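Local coordinates for protein dihydrofolate reductase (Schistosoma mansoni, PDB 3VCO) that reduces 7,8-dihydrofolate to tetrahydrofolate with NADPH, a step needed for thymidylate, purine and glycine synthesis, at residues L63-E75 / L84-L96. Sequence-based numbering, arbitrary orientation.
Sequences LKNAVVMGRVTWE and LKDRINIVVSSTL. With SO4 (sulfate ion), chain C; SO4 (sulfate ion), chain B.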
loop_
_atom_site.group_PDB
_atom_site.type_symbol
_atom_site.label_atom_id
_atom_site.label_comp_id
_atom_site.label_asym_id
_atom_site.label_seq_id
_atom_site.Cartn_x
_atom_site.Cartn_y
_atom_site.Cartn_z
ATOM N N LEU A 63 -10.463 16.180 -1.260
ATOM C CA LEU A 63 -9.088 15.707 -1.464
ATOM C C LEU A 63 -9.006 14.253 -1.911
ATOM O O LEU A 63 -9.975 13.495 -1.797
ATOM C CB LEU A 63 -8.279 15.891 -0.181
ATOM C CG LEU A 63 -8.366 17.280 0.444
ATOM C CD1 LEU A 63 -7.431 17.396 1.643
ATOM C CD2 LEU A 63 -8.089 18.391 -0.575
ATOM N N LYS A 64 -7.833 13.857 -2.398
ATOM C CA LYS A 64 -7.617 12.465 -2.817
ATOM C C LYS A 64 -6.341 11.935 -2.228
ATOM O O LYS A 64 -5.316 12.608 -2.249
ATOM C CB LYS A 64 -7.462 12.360 -4.335
ATOM C CG LYS A 64 -8.416 13.207 -5.178
ATOM C CD LYS A 64 -9.660 12.421 -5.502
ATOM C CE LYS A 64 -10.835 13.378 -5.793
ATOM N NZ LYS A 64 -11.923 12.602 -6.370
ATOM N N ASN A 65 -6.376 10.702 -1.756
ATOM C CA ASN A 65 -5.132 10.066 -1.352
ATOM C C ASN A 65 -4.280 9.688 -2.565
ATOM O O ASN A 65 -4.797 9.591 -3.664
ATOM C CB ASN A 65 -5.410 8.846 -0.473
ATOM C CG ASN A 65 -6.139 9.213 0.772
ATOM O OD1 ASN A 65 -5.847 10.260 1.371
ATOM N ND2 ASN A 65 -7.115 8.388 1.170
ATOM N N ALA A 66 -2.969 9.546 -2.366
ATOM C CA ALA A 66 -2.060 9.032 -3.402
ATOM C C ALA A 66 -1.716 7.574 -3.099
ATOM O O ALA A 66 -1.556 7.203 -1.930
ATOM C CB ALA A 66 -0.770 9.879 -3.484
ATOM N N VAL A 67 -1.701 6.730 -4.129
ATOM C CA VAL A 67 -1.182 5.372 -3.974
ATOM C C VAL A 67 0.056 5.283 -4.862
ATOM O O VAL A 67 -0.004 5.587 -6.051
ATOM C CB VAL A 67 -2.170 4.283 -4.380
ATOM C CG1 VAL A 67 -3.325 4.209 -3.332
ATOM C CG2 VAL A 67 -2.751 4.568 -5.800
ATOM N N VAL A 68 1.175 4.941 -4.228
ATOM C CA VAL A 68 2.454 4.925 -4.880
ATOM C C VAL A 68 2.897 3.469 -4.926
ATOM O O VAL A 68 2.751 2.751 -3.933
ATOM C CB VAL A 68 3.474 5.809 -4.114
ATOM C CG1 VAL A 68 4.802 5.860 -4.886
ATOM C CG2 VAL A 68 2.905 7.263 -3.872
ATOM N N MET A 69 3.405 3.025 -6.078
ATOM C CA MET A 69 3.726 1.613 -6.246
ATOM C C MET A 69 4.802 1.455 -7.324
ATOM O O MET A 69 4.955 2.342 -8.154
ATOM C CB MET A 69 2.465 0.857 -6.684
ATOM C CG MET A 69 2.062 1.205 -8.120
ATOM S SD MET A 69 0.400 0.699 -8.561
ATOM C CE MET A 69 -0.349 2.293 -8.257
ATOM N N GLY A 70 5.516 0.310 -7.312
ATOM C CA GLY A 70 6.437 -0.058 -8.394
ATOM C C GLY A 70 5.671 -0.547 -9.611
ATOM O O GLY A 70 4.449 -0.783 -9.552
ATOM N N ARG A 71 6.387 -0.745 -10.717
ATOM C CA ARG A 71 5.796 -1.239 -11.964
ATOM C C ARG A 71 5.202 -2.631 -11.882
ATOM O O ARG A 71 4.120 -2.898 -12.450
ATOM C CB ARG A 71 6.824 -1.186 -13.107
ATOM C CG ARG A 71 6.278 -1.769 -14.424
ATOM C CD ARG A 71 7.104 -1.429 -15.679
ATOM N NE ARG A 71 6.357 -1.869 -16.873
ATOM C CZ ARG A 71 6.744 -1.692 -18.130
ATOM N NH1 ARG A 71 7.897 -1.105 -18.391
ATOM N NH2 ARG A 71 5.984 -2.128 -19.131
ATOM N N VAL A 72 5.880 -3.527 -11.182
ATOM C CA VAL A 72 5.373 -4.892 -11.140
ATOM C C VAL A 72 4.091 -4.917 -10.325
ATOM O O VAL A 72 3.158 -5.642 -10.665
ATOM C CB VAL A 72 6.390 -5.936 -10.606
ATOM C CG1 VAL A 72 5.731 -7.315 -10.523
ATOM C CG2 VAL A 72 7.637 -5.991 -11.506
ATOM N N THR A 73 4.019 -4.093 -9.281
ATOM C CA THR A 73 2.749 -3.953 -8.572
ATOM C C THR A 73 1.697 -3.393 -9.535
ATOM O O THR A 73 0.633 -3.965 -9.711
ATOM C CB THR A 73 2.874 -3.063 -7.299
ATOM O OG1 THR A 73 3.737 -3.709 -6.370
ATOM C CG2 THR A 73 1.507 -2.862 -6.634
ATOM N N TRP A 74 2.024 -2.303 -10.206
ATOM C CA TRP A 74 1.117 -1.746 -11.201
ATOM C C TRP A 74 0.663 -2.789 -12.245
ATOM O O TRP A 74 -0.507 -2.906 -12.531
ATOM C CB TRP A 74 1.778 -0.578 -11.895
ATOM C CG TRP A 74 1.038 -0.093 -13.097
ATOM C CD1 TRP A 74 1.374 -0.310 -14.427
ATOM C CD2 TRP A 74 -0.149 0.700 -13.110
ATOM N NE1 TRP A 74 0.478 0.320 -15.233
ATOM C CE2 TRP A 74 -0.483 0.928 -14.461
ATOM C CE3 TRP A 74 -0.956 1.260 -12.111
ATOM C CZ2 TRP A 74 -1.595 1.694 -14.842
ATOM C CZ3 TRP A 74 -2.063 2.001 -12.488
ATOM C CH2 TRP A 74 -2.369 2.214 -13.850
ATOM N N GLU A 75 1.582 -3.598 -12.740
ATOM C CA GLU A 75 1.256 -4.548 -13.775
ATOM C C GLU A 75 0.447 -5.713 -13.263
ATOM O O GLU A 75 -0.223 -6.387 -14.045
ATOM C CB GLU A 75 2.526 -5.096 -14.388
ATOM C CG GLU A 75 3.208 -4.158 -15.315
ATOM C CD GLU A 75 4.481 -4.764 -15.854
ATOM O OE1 GLU A 75 4.751 -5.956 -15.558
ATOM O OE2 GLU A 75 5.212 -4.051 -16.553
ATOM N N LEU A 84 -6.541 3.057 -10.172
ATOM C CA LEU A 84 -7.388 2.968 -8.997
ATOM C C LEU A 84 -8.195 4.246 -8.912
ATOM O O LEU A 84 -7.612 5.323 -8.790
ATOM C CB LEU A 84 -6.479 2.828 -7.809
ATOM C CG LEU A 84 -5.681 1.535 -7.914
ATOM C CD1 LEU A 84 -4.710 1.384 -6.732
ATOM C CD2 LEU A 84 -6.674 0.395 -7.938
ATOM N N LYS A 85 -9.519 4.146 -9.005
ATOM C CA LYS A 85 -10.359 5.348 -9.051
ATOM C C LYS A 85 -10.269 6.206 -7.782
ATOM O O LYS A 85 -10.140 5.680 -6.680
ATOM C CB LYS A 85 -11.831 4.988 -9.358
ATOM C CG LYS A 85 -12.318 3.728 -8.682
ATOM C CD LYS A 85 -13.729 3.303 -9.183
ATOM C CE LYS A 85 -14.132 1.931 -8.634
ATOM N NZ LYS A 85 -15.465 1.468 -9.133
ATOM N N ASP A 86 -10.365 7.517 -7.951
ATOM C CA ASP A 86 -10.469 8.437 -6.810
ATOM C C ASP A 86 -9.201 8.557 -5.978
ATOM O O ASP A 86 -9.237 9.055 -4.843
ATOM C CB ASP A 86 -11.674 8.082 -5.926
ATOM C CG ASP A 86 -13.011 8.347 -6.632
ATOM O OD1 ASP A 86 -13.124 9.390 -7.321
ATOM O OD2 ASP A 86 -13.941 7.514 -6.514
ATOM N N ARG A 87 -8.086 8.108 -6.564
ATOM C CA ARG A 87 -6.773 8.225 -5.961
ATOM C C ARG A 87 -5.825 8.707 -7.006
ATOM O O ARG A 87 -6.007 8.446 -8.198
ATOM C CB ARG A 87 -6.301 6.839 -5.428
ATOM C CG ARG A 87 -7.082 6.407 -4.206
ATOM C CD ARG A 87 -7.139 4.898 -4.118
ATOM N NE ARG A 87 -8.190 4.425 -4.992
ATOM C CZ ARG A 87 -8.606 3.175 -5.075
ATOM N NH1 ARG A 87 -8.083 2.230 -4.291
ATOM N NH2 ARG A 87 -9.591 2.885 -5.922
ATOM N N ILE A 88 -4.810 9.428 -6.577
ATOM C CA ILE A 88 -3.743 9.823 -7.482
ATOM C C ILE A 88 -2.848 8.596 -7.575
ATOM O O ILE A 88 -2.305 8.147 -6.568
ATOM C CB ILE A 88 -2.940 10.989 -6.867
ATOM C CG1 ILE A 88 -3.843 12.228 -6.701
ATOM C CG2 ILE A 88 -1.666 11.297 -7.706
ATOM C CD1 ILE A 88 -3.338 13.190 -5.685
ATOM N N ASN A 89 -2.737 8.028 -8.766
ATOM C CA ASN A 89 -1.885 6.859 -9.015
ATOM C C ASN A 89 -0.484 7.281 -9.445
ATOM O O ASN A 89 -0.320 8.031 -10.426
ATOM C CB ASN A 89 -2.454 5.997 -10.152
ATOM C CG ASN A 89 -3.745 5.303 -9.792
ATOM O OD1 ASN A 89 -3.900 4.112 -10.065
ATOM N ND2 ASN A 89 -4.673 6.026 -9.164
ATOM N N ILE A 90 0.534 6.763 -8.766
ATOM C CA ILE A 90 1.899 7.103 -9.129
ATOM C C ILE A 90 2.712 5.813 -9.182
ATOM O O ILE A 90 2.729 5.060 -8.225
ATOM C CB ILE A 90 2.566 8.033 -8.082
ATOM C CG1 ILE A 90 1.800 9.340 -7.969
ATOM C CG2 ILE A 90 4.032 8.365 -8.487
ATOM C CD1 ILE A 90 2.355 10.237 -6.907
ATOM N N VAL A 91 3.328 5.548 -10.325
ATOM C CA VAL A 91 4.159 4.358 -10.437
ATOM C C VAL A 91 5.627 4.797 -10.429
ATOM O O VAL A 91 5.984 5.720 -11.153
ATOM C CB VAL A 91 3.832 3.585 -11.739
ATOM C CG1 VAL A 91 4.733 2.352 -11.883
ATOM C CG2 VAL A 91 2.341 3.147 -11.751
ATOM N N VAL A 92 6.458 4.136 -9.625
ATOM C CA VAL A 92 7.865 4.477 -9.551
ATOM C C VAL A 92 8.589 3.467 -10.433
ATOM O O VAL A 92 8.737 2.315 -10.054
ATOM C CB VAL A 92 8.381 4.375 -8.120
ATOM C CG1 VAL A 92 9.944 4.584 -8.059
ATOM C CG2 VAL A 92 7.567 5.352 -7.216
ATOM N N SER A 93 8.999 3.914 -11.612
ATOM C CA SER A 93 9.609 3.044 -12.609
ATOM C C SER A 93 10.463 3.882 -13.570
ATOM O O SER A 93 10.143 5.025 -13.829
ATOM C CB SER A 93 8.500 2.312 -13.382
ATOM O OG SER A 93 9.003 1.582 -14.512
ATOM N N SER A 94 11.528 3.305 -14.112
ATOM C CA SER A 94 12.268 3.956 -15.198
ATOM C C SER A 94 11.916 3.312 -16.535
ATOM O O SER A 94 12.240 3.843 -17.596
ATOM C CB SER A 94 13.781 3.889 -14.978
ATOM O OG SER A 94 14.126 3.181 -13.798
ATOM N N THR A 95 11.222 2.176 -16.468
ATOM C CA THR A 95 10.851 1.408 -17.654
ATOM C C THR A 95 9.528 1.861 -18.256
ATOM O O THR A 95 9.421 2.048 -19.461
ATOM C CB THR A 95 10.658 -0.068 -17.306
ATOM O OG1 THR A 95 11.431 -0.406 -16.149
ATOM C CG2 THR A 95 11.060 -0.918 -18.465
ATOM N N LEU A 96 8.515 2.017 -17.408
ATOM C CA LEU A 96 7.165 2.236 -17.899
ATOM C C LEU A 96 7.117 3.476 -18.780
ATOM O O LEU A 96 7.221 4.611 -18.316
ATOM C CB LEU A 96 6.143 2.273 -16.747
ATOM C CG LEU A 96 4.668 2.280 -17.171
ATOM C CD1 LEU A 96 4.335 1.083 -18.090
ATOM C CD2 LEU A 96 3.748 2.294 -15.965
HETATM S S SO4 C . 7.568 -3.386 -7.968
HETATM O O1 SO4 C . 8.379 -2.589 -7.032
HETATM O O2 SO4 C . 6.134 -3.155 -7.825
HETATM O O3 SO4 C . 8.015 -3.016 -9.313
HETATM O O4 SO4 C . 7.790 -4.822 -7.728
HETATM S S SO4 B . 11.872 -0.567 -13.024
HETATM O O1 SO4 B . 12.293 0.815 -12.778
HETATM O O2 SO4 B . 12.203 -1.361 -11.847
HETATM O O3 SO4 B . 10.454 -0.614 -13.388
HETATM O O4 SO4 B . 12.593 -1.107 -14.176
HETATM O O HOH W 1 -8.792 9.313 -2.335
HETATM O O HOH W 2 9.254 -0.061 -10.602
#
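Lys64 bends at chi2 (-91°) and brings its CD against Asp86 O, and its NZ forms a long salt bridge with Asp86 OD1 (3.6 Å). From Asn65 on, strands 64-70 and 88-92 run parallel. Five backbone bonds join them, from Ile88 N to Asn65 O (2.9 Å) through to Val92 N to Met69 O (2.8 Å). Val67 sends CG1 to Arg87 CD, while its CG2 meets Leu84 CD1 (3.9 Å). Arg87 grips Lys85 O side-on with NE and NH2, under Leu84 CB. On the other sheet face Val68 CG1 touches Val92 CG2 (3.7 Å), and helix 109-116 packs against Val68 and Ile90. Met69 CG lies near Val91 CG2. The extended chain of Arg71 crosses Leu96, whose CD1 sits 3.6 Å above the guanidinium plane, over its centre. The backbone N-H groups of Val72 and Thr73, at the helix start, bind one sulfate; Ser93 OG and Ser94 N bind another. Trp74, with CG anti to N (chi1 169°), has Val91 CG2 3.4 Å above its ring plane, toward the rim, and Leu96 CD2 approaches Trp74 CD1 obliquely. Asn89 OD1 lies at the ring edge near CZ3 (3.7 Å), the amide perpendicular to the ring. This is a beta-alpha-beta unit of the dihydrofolate reductase fold; the residues holding the sulfates, at the helix start and just after strand 88-92, belong by similarity to the NADP(+) site.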